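Local coordinates for bartonella effector protein (Bep) substrate of VirB T4SS (Bartonella sp. AR 15-3, PDB 4M16) that probably transfers AMP from ATP to tyrosine or threonine side chains of target proteins through its N-terminal Fic domain, as an effector translocated by the VirB type IV secretion system, at residues A[137-142]-A[206-211]. Sequence-based numbering, arbitrary orientation.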
# COMPACT_ATOMS: atom_id res chain seq x y z
N ASP A 137 8.18 20.39 4.29
CA ASP A 137 8.30 19.44 5.40
C ASP A 137 7.32 18.30 5.22
O ASP A 137 7.64 17.18 5.56
CB ASP A 137 8.08 20.12 6.75
CG ASP A 137 9.27 21.01 7.17
OD1 ASP A 137 10.35 20.94 6.54
OD2 ASP A 137 9.11 21.85 8.07
N PHE A 138 6.10 18.60 4.73
CA PHE A 138 5.13 17.57 4.45
C PHE A 138 5.68 16.59 3.40
O PHE A 138 5.56 15.37 3.56
CB PHE A 138 3.74 18.14 4.05
CG PHE A 138 2.74 17.08 3.74
CD1 PHE A 138 2.05 16.44 4.77
CD2 PHE A 138 2.49 16.68 2.43
CE1 PHE A 138 1.12 15.43 4.50
CE2 PHE A 138 1.59 15.65 2.16
CZ PHE A 138 0.89 15.04 3.19
N ILE A 139 6.31 17.07 2.33
CA ILE A 139 6.90 16.14 1.38
C ILE A 139 8.02 15.29 2.02
O ILE A 139 8.09 14.09 1.84
CB ILE A 139 7.33 16.87 0.11
CG1 ILE A 139 6.07 17.18 -0.70
CG2 ILE A 139 8.22 15.99 -0.74
CD1 ILE A 139 6.31 18.19 -1.78
N GLU A 140 8.91 15.92 2.76
CA GLU A 140 10.03 15.19 3.38
C GLU A 140 9.48 14.07 4.25
O GLU A 140 9.96 12.96 4.20
CB GLU A 140 10.91 16.15 4.19
CG GLU A 140 11.90 15.50 5.14
CD GLU A 140 13.12 14.90 4.47
OE1 GLU A 140 13.32 15.09 3.25
OE2 GLU A 140 13.90 14.26 5.17
N GLU A 141 8.48 14.38 5.09
CA GLU A 141 8.02 13.40 6.06
C GLU A 141 7.18 12.31 5.40
O GLU A 141 7.27 11.14 5.79
CB GLU A 141 7.22 14.06 7.19
CG GLU A 141 8.06 14.96 8.09
CD GLU A 141 9.34 14.28 8.57
OE1 GLU A 141 9.25 13.18 9.15
OE2 GLU A 141 10.46 14.85 8.32
N THR A 142 6.39 12.68 4.39
CA THR A 142 5.63 11.67 3.65
C THR A 142 6.52 10.75 2.84
O THR A 142 6.26 9.56 2.77
CB THR A 142 4.49 12.20 2.74
OG1 THR A 142 4.95 13.20 1.84
CG2 THR A 142 3.29 12.69 3.59
N ALA A 206 14.84 8.97 -5.07
CA ALA A 206 13.90 8.26 -5.95
C ALA A 206 12.43 8.59 -5.57
O ALA A 206 11.58 8.96 -6.37
CB ALA A 206 14.13 6.75 -5.86
N MET A 207 12.15 8.46 -4.30
CA MET A 207 10.78 8.68 -3.85
C MET A 207 10.41 10.17 -3.77
O MET A 207 9.25 10.54 -4.04
CB MET A 207 10.65 7.98 -2.50
CG MET A 207 9.25 7.90 -1.92
SD MET A 207 8.14 6.99 -2.97
CE MET A 207 8.68 5.30 -2.74
N LYS A 208 11.36 11.03 -3.45
CA LYS A 208 11.09 12.48 -3.40
C LYS A 208 10.62 13.04 -4.76
O LYS A 208 9.72 13.88 -4.79
CB LYS A 208 12.30 13.24 -2.95
CG LYS A 208 12.01 14.74 -2.74
CD LYS A 208 13.19 15.42 -2.08
CE LYS A 208 13.00 16.92 -2.00
NZ LYS A 208 14.13 17.51 -1.27
N SER A 209 11.23 12.60 -5.86
CA SER A 209 10.83 13.07 -7.21
C SER A 209 9.39 12.71 -7.47
O SER A 209 8.62 13.54 -7.96
CB SER A 209 11.65 12.44 -8.35
OG SER A 209 12.97 12.27 -7.94
N LEU A 210 9.02 11.49 -7.10
CA LEU A 210 7.61 11.06 -7.25
C LEU A 210 6.69 11.96 -6.45
O LEU A 210 5.68 12.42 -6.96
CB LEU A 210 7.40 9.62 -6.84
CG LEU A 210 5.92 9.15 -6.84
CD1 LEU A 210 5.41 9.06 -8.28
CD2 LEU A 210 5.70 7.81 -6.15
N PHE A 211 7.04 12.20 -5.19
CA PHE A 211 6.20 13.03 -4.33
C PHE A 211 6.07 14.48 -4.81
O PHE A 211 4.99 15.09 -4.70
CB PHE A 211 6.59 12.87 -2.85
CG PHE A 211 5.87 11.71 -2.20
CD1 PHE A 211 6.24 10.42 -2.49
CD2 PHE A 211 4.75 11.92 -1.46
CE1 PHE A 211 5.52 9.35 -1.98
CE2 PHE A 211 4.04 10.86 -0.93
CZ PHE A 211 4.43 9.56 -1.17
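The hydroxyl of T142, which lies against the ring of F211, is tied back to its own helix: in the conformer modelled here, one of two, OG1 of T142 donates to the carbonyl O of F138 at 2.8 Å, and T142 N reaches the same oxygen from the opposite face of the carbonyl plane. With chi1 at 53°, OG1 sits between the backbone N and the carbonyl carbon, near the preceding turn. Threonine thus seems suited to a buried helix face, its hydroxyl being satisfied locally. OG1 of T142 also approaches CD2 of F211 obliquely at 3.5 Å. Its methyl, CG2, sits over one face of the F138 ring, toward its rim.

One turn back, branched I139 offers its CG2 methyl to apolar CB of F211 at 4.1 Å as the two side chains pass in opposite directions. The flat F211 ring reaches between the helices, meeting T142 and, edge-to-face, F146. Long K208 passes I139 loosely with CG, its amine running on to the margin; in the E140 conformer given, NZ of K208 stays 5.2 Å from E140 OE1, and that carboxylate already pairs with H204 and K144.

The axes of these Fic-domain segments approach to 9.8 Å, with 133° between their N-to-C directions, nearer antiparallel than parallel. No hydrogen bond joins 137-142 to 206-211; apolar packing holds them, while E140 and H204 link the same helices at its margin.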